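Local coordinates for protein putative aspartyl-tRNA synthetase (Leishmania major, PDB 6OD8) that probably attaches L-aspartate to tRNA(Asp) at the expense of ATP, acting as a dimeric class II aminoacyl-tRNA synthetase, at residues D202-N206 with Q554-P558; P246-P252 with R267-A272; Q280-D286 with G519-H523. The contacts are given in a common frame with arbitrary orientation. Residue numbers count along the deposited sequence, not the author numbering.

Contact 1 of 3, residues D202-N206 with Q554-P558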
loop_
_atom_site.group_PDB
_atom_site.type_symbol
_atom_site.label_atom_id
_atom_site.label_comp_id
_atom_site.label_asym_id
_atom_site.label_seq_id
_atom_site.Cartn_x
_atom_site.Cartn_y
_atom_site.Cartn_z
ATOM N N ASP A 202 -25.572 8.534 -8.958
ATOM C CA ASP A 202 -25.437 9.472 -7.842
ATOM C C ASP A 202 -26.161 8.971 -6.593
ATOM O O ASP A 202 -25.641 9.098 -5.479
ATOM C CB ASP A 202 -25.928 10.864 -8.245
ATOM C CG ASP A 202 -24.894 11.621 -9.095
ATOM O OD1 ASP A 202 -23.666 11.435 -8.868
ATOM O OD2 ASP A 202 -25.309 12.390 -9.996
ATOM N N THR A 203 -27.355 8.394 -6.751
ATOM C CA THR A 203 -28.056 7.836 -5.597
ATOM C C THR A 203 -27.263 6.687 -4.986
ATOM O O THR A 203 -27.171 6.557 -3.758
ATOM C CB THR A 203 -29.448 7.377 -6.024
ATOM O OG1 THR A 203 -30.125 8.479 -6.633
ATOM C CG2 THR A 203 -30.251 6.889 -4.821
ATOM N N ARG A 204 -26.661 5.867 -5.842
ATOM C CA ARG A 204 -25.772 4.792 -5.410
ATOM C C ARG A 204 -24.636 5.317 -4.541
ATOM O O ARG A 204 -24.350 4.777 -3.466
ATOM C CB ARG A 204 -25.206 4.120 -6.651
ATOM C CG ARG A 204 -25.195 2.648 -6.669
ATOM C CD ARG A 204 -24.589 2.183 -7.984
ATOM N NE ARG A 204 -25.604 1.709 -8.917
ATOM C CZ ARG A 204 -26.110 0.481 -8.865
ATOM N NH1 ARG A 204 -25.686 -0.360 -7.924
ATOM N NH2 ARG A 204 -27.024 0.090 -9.738
ATOM N N LEU A 205 -23.950 6.361 -5.009
ATOM C CA LEU A 205 -22.766 6.825 -4.294
ATOM C C LEU A 205 -23.147 7.604 -3.048
ATOM O O LEU A 205 -22.376 7.631 -2.083
ATOM C CB LEU A 205 -21.882 7.676 -5.215
ATOM C CG LEU A 205 -21.434 6.969 -6.496
ATOM C CD1 LEU A 205 -20.693 7.924 -7.489
ATOM C CD2 LEU A 205 -20.594 5.735 -6.188
ATOM N N ASN A 206 -24.335 8.212 -3.040
ATOM C CA ASN A 206 -24.777 8.980 -1.884
ATOM C C ASN A 206 -25.041 8.105 -0.665
ATOM O O ASN A 206 -25.007 8.621 0.451
ATOM C CB ASN A 206 -26.045 9.768 -2.216
ATOM C CG ASN A 206 -25.775 10.934 -3.137
ATOM O OD1 ASN A 206 -24.627 11.341 -3.311
ATOM N ND2 ASN A 206 -26.827 11.476 -3.736
ATOM N N GLN A 554 -17.527 17.554 -8.726
ATOM C CA GLN A 554 -18.798 17.855 -8.085
ATOM C C GLN A 554 -19.059 16.996 -6.844
ATOM O O GLN A 554 -20.091 17.170 -6.194
ATOM C CB GLN A 554 -19.946 17.685 -9.091
ATOM N N ARG A 555 -18.161 16.083 -6.497
ATOM C CA ARG A 555 -18.437 15.129 -5.430
ATOM C C ARG A 555 -17.272 15.081 -4.453
ATOM O O ARG A 555 -16.171 14.652 -4.819
ATOM C CB ARG A 555 -18.714 13.732 -6.010
ATOM C CG ARG A 555 -18.894 12.661 -4.919
ATOM C CD ARG A 555 -19.318 11.314 -5.490
ATOM N NE ARG A 555 -20.673 11.320 -6.075
ATOM C CZ ARG A 555 -21.804 11.273 -5.367
ATOM N NH1 ARG A 555 -21.761 11.233 -4.035
ATOM N NH2 ARG A 555 -22.977 11.270 -5.986
ATOM N N THR A 556 -17.528 15.492 -3.203
ATOM C CA THR A 556 -16.613 15.279 -2.086
ATOM C C THR A 556 -17.285 14.549 -0.922
ATOM O O THR A 556 -16.740 14.557 0.190
ATOM C CB THR A 556 -16.062 16.607 -1.568
ATOM O OG1 THR A 556 -17.158 17.481 -1.273
ATOM C CG2 THR A 556 -15.178 17.264 -2.615
ATOM N N THR A 557 -18.467 13.974 -1.135
ATOM C CA THR A 557 -19.200 13.225 -0.117
ATOM C C THR A 557 -19.728 11.934 -0.730
ATOM O O THR A 557 -19.926 11.865 -1.950
ATOM C CB THR A 557 -20.385 14.021 0.453
ATOM O OG1 THR A 557 -21.253 14.411 -0.622
ATOM C CG2 THR A 557 -19.896 15.256 1.189
ATOM N N PRO A 558 -19.933 10.878 0.085
ATOM C CA PRO A 558 -19.488 10.732 1.483
ATOM C C PRO A 558 -17.960 10.828 1.580
ATOM O O PRO A 558 -17.381 11.043 2.641
ATOM C CB PRO A 558 -19.967 9.324 1.871
ATOM C CG PRO A 558 -21.112 9.030 0.937
ATOM C CD PRO A 558 -20.795 9.759 -0.352
ATOM O OXT PRO A 558 -17.275 10.717 0.559
HETATM O O HOH W 1 -23.156 12.485 -0.859
#
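The C-terminal tail of this class II synthetase folds back on the short helix 201-206, and a single arginine makes most of the contact. Arg555 leaves its backbone with chi1 and chi2 both t and bends at chi3 (m), which lays its guanidinium alongside one helical turn. Asp202 and Asn206, four residues apart and both with chi1 in the m well, bring their side-chain oxygens to the edge of that group. Asp202 OD1 forms a salt bridge with Arg555 NH2 at 3.0 Å, while Asn206 OD1 accepts from both Arg555 NH1 (3.0 Å) and NH2 (3.1 Å). Although the CA-to-CB bond of Asn206 points away from the tail, its amide turns back. Leu205 CB instead packs over one guanidinium face, 3.6 Å from Arg555 CZ. The tail itself is braced by a bond from Arg555 NH1 to Thr557 O (2.8 Å), and a cis peptide bond precedes Pro558, whose CD approaches Leu205 O to 3.2 Å. The terminal carboxylate is held by Arg551 of the same chain and Tyr278 of the second subunit. One water bridges the segments, 3.1 Å from Asn206 OD1 and 2.7 Å from Thr557 OG1.

Contact 2 of 3, residues P246-P252 with R267-A272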
loop_
_atom_site.group_PDB
_atom_site.type_symbol
_atom_site.label_atom_id
_atom_site.label_comp_id
_atom_site.label_asym_id
_atom_site.label_seq_id
_atom_site.Cartn_x
_atom_site.Cartn_y
_atom_site.Cartn_z
ATOM N N PRO A 246 5.888 12.138 -0.064
ATOM C CA PRO A 246 4.850 13.043 0.444
ATOM C C PRO A 246 3.854 13.440 -0.625
ATOM O O PRO A 246 4.183 13.618 -1.803
ATOM C CB PRO A 246 5.646 14.264 0.936
ATOM C CG PRO A 246 6.918 14.238 0.103
ATOM C CD PRO A 246 7.225 12.759 -0.049
ATOM N N LYS A 247 2.620 13.611 -0.190
ATOM C CA LYS A 247 1.588 14.128 -1.067
ATOM C C LYS A 247 1.457 15.636 -0.965
ATOM O O LYS A 247 0.959 16.263 -1.910
ATOM C CB LYS A 247 0.244 13.441 -0.760
ATOM C CG LYS A 247 0.360 11.915 -0.616
ATOM C CD LYS A 247 1.078 11.274 -1.818
ATOM C CE LYS A 247 1.542 9.821 -1.560
ATOM N NZ LYS A 247 2.488 9.372 -2.687
ATOM N N ILE A 248 1.956 16.237 0.114
ATOM C CA ILE A 248 2.046 17.697 0.216
ATOM C C ILE A 248 3.372 18.153 -0.386
ATOM O O ILE A 248 4.435 17.646 -0.023
ATOM C CB ILE A 248 1.908 18.157 1.677
ATOM C CG1 ILE A 248 0.499 17.814 2.177
ATOM C CG2 ILE A 248 2.182 19.661 1.786
ATOM C CD1 ILE A 248 0.237 18.194 3.626
ATOM N N ILE A 249 3.314 19.103 -1.317
ATOM C CA ILE A 249 4.519 19.647 -1.943
ATOM C C ILE A 249 4.496 21.168 -1.885
ATOM O O ILE A 249 3.465 21.791 -1.634
ATOM C CB ILE A 249 4.684 19.135 -3.391
ATOM C CG1 ILE A 249 3.488 19.531 -4.271
ATOM C CG2 ILE A 249 4.872 17.622 -3.372
ATOM C CD1 ILE A 249 3.634 19.051 -5.758
ATOM N N ASN A 250 5.668 21.780 -2.058
ATOM C CA ASN A 250 5.728 23.205 -1.787
ATOM C C ASN A 250 5.319 24.048 -2.985
ATOM O O ASN A 250 5.120 25.254 -2.827
ATOM C CB ASN A 250 7.127 23.628 -1.330
ATOM C CG ASN A 250 8.118 23.628 -2.449
ATOM O OD1 ASN A 250 7.970 22.883 -3.418
ATOM N ND2 ASN A 250 9.140 24.461 -2.332
ATOM N N ALA A 251 5.201 23.446 -4.169
ATOM C CA ALA A 251 4.955 24.217 -5.380
ATOM C C ALA A 251 4.403 23.286 -6.448
ATOM O O ALA A 251 4.837 22.128 -6.518
ATOM C CB ALA A 251 6.240 24.891 -5.869
ATOM N N PRO A 252 3.453 23.740 -7.286
ATOM C CA PRO A 252 2.818 22.908 -8.331
ATOM C C PRO A 252 3.798 22.151 -9.231
ATOM O O PRO A 252 4.758 22.765 -9.712
ATOM C CB PRO A 252 2.032 23.935 -9.156
ATOM C CG PRO A 252 1.742 25.050 -8.188
ATOM C CD PRO A 252 2.959 25.129 -7.306
ATOM N N ARG A 267 1.649 29.556 5.312
ATOM C CA ARG A 267 1.979 29.592 3.898
ATOM C C ARG A 267 0.992 28.698 3.162
ATOM O O ARG A 267 0.044 28.168 3.753
ATOM C CB ARG A 267 3.437 29.166 3.668
ATOM C CG ARG A 267 3.837 27.828 4.272
ATOM C CD ARG A 267 5.092 27.299 3.601
ATOM N NE ARG A 267 4.789 26.878 2.230
ATOM C CZ ARG A 267 5.682 26.729 1.254
ATOM N NH1 ARG A 267 6.960 26.985 1.466
ATOM N NH2 ARG A 267 5.280 26.312 0.049
ATOM N N PHE A 268 1.209 28.536 1.865
ATOM C CA PHE A 268 0.415 27.607 1.077
ATOM C C PHE A 268 1.263 26.441 0.605
ATOM O O PHE A 268 2.487 26.542 0.501
ATOM C CB PHE A 268 -0.220 28.307 -0.113
ATOM C CG PHE A 268 -1.209 29.348 0.295
ATOM C CD1 PHE A 268 -2.535 29.008 0.506
ATOM C CD2 PHE A 268 -0.805 30.655 0.518
ATOM C CE1 PHE A 268 -3.456 29.966 0.905
ATOM C CE2 PHE A 268 -1.714 31.615 0.921
ATOM C CZ PHE A 268 -3.045 31.266 1.113
ATOM N N ALA A 269 0.592 25.321 0.347
ATOM C CA ALA A 269 1.223 24.160 -0.235
ATOM C C ALA A 269 0.254 23.570 -1.255
ATOM O O ALA A 269 -0.816 24.129 -1.517
ATOM C CB ALA A 269 1.627 23.136 0.835
ATOM N N TYR A 270 0.643 22.448 -1.838
ATOM C CA TYR A 270 -0.062 21.870 -2.974
ATOM C C TYR A 270 -0.072 20.359 -2.832
ATOM O O TYR A 270 0.722 19.789 -2.086
ATOM C CB TYR A 270 0.604 22.302 -4.306
ATOM C CG TYR A 270 0.615 23.786 -4.415
ATOM C CD1 TYR A 270 -0.433 24.457 -5.028
ATOM C CD2 TYR A 270 1.664 24.534 -3.888
ATOM C CE1 TYR A 270 -0.442 25.852 -5.087
ATOM C CE2 TYR A 270 1.665 25.907 -3.938
ATOM C CZ TYR A 270 0.615 26.564 -4.541
ATOM O OH TYR A 270 0.620 27.938 -4.594
ATOM N N LEU A 271 -0.998 19.711 -3.536
ATOM C CA LEU A 271 -1.051 18.259 -3.555
ATOM C C LEU A 271 -0.357 17.731 -4.800
ATOM O O LEU A 271 -0.560 18.241 -5.913
ATOM C CB LEU A 271 -2.495 17.745 -3.503
ATOM C CG LEU A 271 -3.274 17.967 -2.216
ATOM C CD1 LEU A 271 -4.712 17.419 -2.379
ATOM C CD2 LEU A 271 -2.570 17.274 -1.052
ATOM N N ALA A 272 0.462 16.704 -4.598
ATOM C CA ALA A 272 1.228 16.104 -5.676
ATOM C C ALA A 272 0.317 15.314 -6.605
ATOM O O ALA A 272 -0.558 14.561 -6.166
ATOM C CB ALA A 272 2.311 15.185 -5.101
HETATM O O HOH W 2 9.559 25.720 0.767
#
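Ile249 and Tyr270 form the apolar centre of this antiparallel strand pairing, whose first segment begins at Pro246, probably the proline of class II motif 1. On their face of the sheet Ile249 CG1 lies 4.0 Å from Tyr270 CB, and Ile249 CG2 meets Ala272 CB at 3.9 Å. Pro252 closes over the aromatic ring in a CH-pi contact, its CD 3.7 Å from the centroid of the Tyr270 ring and only 11° off the normal. The other face carries Ile248, which touches Ala269 (CG2 to CB, 3.6 Å) and, more loosely, Leu271; Phe297 of the second subunit packs on Ile248, as expected of motif 1 at the dimer interface. Between the strands, the backbone ladder makes Ile249 and Tyr270 a hydrogen-bonded pair, with Ile249 N to Tyr270 O at 2.8 Å and Tyr270 N to Ile249 O at 2.9 Å, and Ala272 N adds a bond to Lys247 O (2.8 Å). Beyond the ladder, the ammonium group of Lys247 leads away to a salt bridge with Glu292. At the opposite end, Arg267 curls back along its own strand, donating to Phe268 O from NE at 2.9 Å and from NH2 at 2.8 Å.

Contact 3 of 3, residues Q280-D286 with G519-H523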
loop_
_atom_site.group_PDB
_atom_site.type_symbol
_atom_site.label_atom_id
_atom_site.label_comp_id
_atom_site.label_asym_id
_atom_site.label_seq_id
_atom_site.Cartn_x
_atom_site.Cartn_y
_atom_site.Cartn_z
ATOM N N GLN A 280 11.996 9.000 -8.691
ATOM C CA GLN A 280 13.310 9.127 -9.312
ATOM C C GLN A 280 14.382 9.540 -8.304
ATOM O O GLN A 280 15.520 9.055 -8.361
ATOM C CB GLN A 280 13.265 10.159 -10.443
ATOM C CG GLN A 280 12.315 9.834 -11.559
ATOM C CD GLN A 280 12.419 10.900 -12.655
ATOM O OE1 GLN A 280 11.501 11.690 -12.874
ATOM N NE2 GLN A 280 13.575 10.962 -13.289
ATOM N N MET A 281 14.075 10.507 -7.438
ATOM C CA MET A 281 15.081 10.982 -6.500
ATOM C C MET A 281 15.544 9.872 -5.565
ATOM O O MET A 281 16.713 9.837 -5.183
ATOM C CB MET A 281 14.522 12.154 -5.690
ATOM C CG MET A 281 14.155 13.351 -6.602
ATOM S SD MET A 281 13.103 14.602 -5.791
ATOM C CE MET A 281 14.335 15.130 -4.624
ATOM N N VAL A 282 14.661 8.941 -5.204
ATOM C CA VAL A 282 15.070 7.894 -4.270
ATOM C C VAL A 282 16.088 6.963 -4.916
ATOM O O VAL A 282 16.991 6.460 -4.246
ATOM C CB VAL A 282 13.839 7.133 -3.745
ATOM C CG1 VAL A 282 14.276 5.997 -2.804
ATOM C CG2 VAL A 282 12.933 8.097 -2.981
ATOM N N LEU A 283 15.985 6.739 -6.230
ATOM C CA LEU A 283 17.002 5.930 -6.895
ATOM C C LEU A 283 18.376 6.589 -6.826
ATOM O O LEU A 283 19.407 5.903 -6.813
ATOM C CB LEU A 283 16.605 5.693 -8.344
ATOM C CG LEU A 283 15.313 4.954 -8.672
ATOM C CD1 LEU A 283 15.411 4.415 -10.083
ATOM C CD2 LEU A 283 14.960 3.853 -7.690
ATOM N N GLN A 284 18.419 7.909 -6.765
ATOM C CA GLN A 284 19.706 8.576 -6.610
ATOM C C GLN A 284 20.248 8.479 -5.189
ATOM O O GLN A 284 21.381 8.913 -4.946
ATOM C CB GLN A 284 19.589 10.047 -7.047
ATOM C CG GLN A 284 18.889 10.243 -8.417
ATOM C CD GLN A 284 19.203 9.167 -9.455
ATOM O OE1 GLN A 284 20.339 8.725 -9.587
ATOM N NE2 GLN A 284 18.185 8.743 -10.193
ATOM N N GLY A 285 19.476 7.927 -4.254
ATOM C CA GLY A 285 20.015 7.568 -2.955
ATOM C C GLY A 285 20.426 6.110 -2.892
ATOM O O GLY A 285 20.578 5.538 -1.808
ATOM N N ASP A 286 20.553 5.498 -4.066
ATOM C CA ASP A 286 21.083 4.153 -4.328
ATOM C C ASP A 286 20.093 3.038 -4.016
ATOM O O ASP A 286 20.490 1.865 -3.973
ATOM C CB ASP A 286 22.406 3.891 -3.590
ATOM C CG ASP A 286 23.544 4.781 -4.113
ATOM O OD1 ASP A 286 23.355 5.377 -5.189
ATOM O OD2 ASP A 286 24.599 4.905 -3.449
ATOM N N GLY A 519 26.157 12.361 -9.142
ATOM C CA GLY A 519 26.175 11.042 -9.732
ATOM C C GLY A 519 24.769 10.493 -9.819
ATOM O O GLY A 519 24.052 10.461 -8.806
ATOM N N ALA A 520 24.346 10.065 -11.001
ATOM C CA ALA A 520 22.986 9.573 -11.176
ATOM C C ALA A 520 23.004 8.238 -11.902
ATOM O O ALA A 520 23.812 8.027 -12.809
ATOM C CB ALA A 520 22.116 10.567 -11.967
ATOM N N TRP A 521 22.097 7.330 -11.494
ATOM C CA TRP A 521 21.895 6.058 -12.200
ATOM C C TRP A 521 20.953 6.245 -13.393
ATOM O O TRP A 521 19.913 6.889 -13.256
ATOM C CB TRP A 521 21.279 5.012 -11.256
ATOM C CG TRP A 521 22.072 4.694 -10.038
ATOM C CD1 TRP A 521 21.962 5.275 -8.819
ATOM C CD2 TRP A 521 23.067 3.662 -9.907
ATOM N NE1 TRP A 521 22.850 4.692 -7.917
ATOM C CE2 TRP A 521 23.521 3.683 -8.560
ATOM C CE3 TRP A 521 23.587 2.695 -10.779
ATOM C CZ2 TRP A 521 24.512 2.807 -8.083
ATOM C CZ3 TRP A 521 24.568 1.811 -10.289
ATOM C CH2 TRP A 521 25.020 1.887 -8.967
ATOM N N PRO A 522 21.263 5.654 -14.556
ATOM C CA PRO A 522 20.234 5.529 -15.604
ATOM C C PRO A 522 19.029 4.781 -15.043
ATOM O O PRO A 522 19.176 3.815 -14.294
ATOM C CB PRO A 522 20.934 4.742 -16.723
ATOM C CG PRO A 522 22.460 4.913 -16.462
ATOM C CD PRO A 522 22.545 5.005 -14.918
ATOM N N HIS A 523 17.828 5.258 -15.370
ATOM C CA HIS A 523 16.645 4.689 -14.742
ATOM C C HIS A 523 15.408 4.985 -15.578
ATOM O O HIS A 523 15.453 5.765 -16.534
ATOM C CB HIS A 523 16.478 5.221 -13.311
ATOM C CG HIS A 523 16.288 6.707 -13.236
ATOM N ND1 HIS A 523 17.327 7.600 -13.394
ATOM C CD2 HIS A 523 15.182 7.452 -13.002
ATOM C CE1 HIS A 523 16.868 8.834 -13.260
ATOM N NE2 HIS A 523 15.571 8.773 -13.026
#
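This is a buried, largely polar contact in the class II catalytic domain, joining the C-terminal end of helix 276-283 to the loop that enters strand 523-529, the strand of motif 3. The helix runs out into a type I turn from Leu283 to Asp286, and Gln280, Gln284 and Asp286 each make one hydrogen bond to the 519-523 segment. Gln284 OE1 accepts from the backbone Trp521 N at 2.9 Å. Its other amide atom, NE2, donates to Gln280 O and sits over one face of the His523 ring. Asp286, the last residue of the turn, has a positive phi, and Trp521 NE1 donates to Asp286 OD1 at 2.9 Å; its carboxylate also forms salt bridges with Arg94 and Arg110 of the second subunit, so the subunit interface and this contact share one charge. Leu283 supplies the apolar part, its CD1 3.5 Å from His523 CB. Gln280 OE1 is bonded by Tyr512 and Gln276, consistent with NE2 being the atom turned to the histidine. The bonding fixes the imidazole as the ND1-protonated form: His523 ND1 donates to Trp521 O at 2.7 Å, and His523 NE2 accepts from Gln280 NE2 at 3.0 Å.

In the fold
Contact 3 is wholly buried, whereas contacts 1 and 2 are partly open to solvent. Their chemistry follows: in contact 3 an amide meets an imidazole, a carboxylate meets an indole, and a second amide takes a backbone NH, with no salt bridge between the segments; contact 2 relies on strand backbone and apolar side chains, and contact 1 sets a buried arginine against an exposed carboxylate and amide. Contacts 2 and 3 are neighbours, their centres about 22 Å apart, since strand 267-271 leads into helix 276-283; both are nested in the chain loop that contact 1 closes. All three touch the second subunit, and contacts 1 and 2 meet across the dimer, where Thr556 of one chain bonds Asn250 of the other.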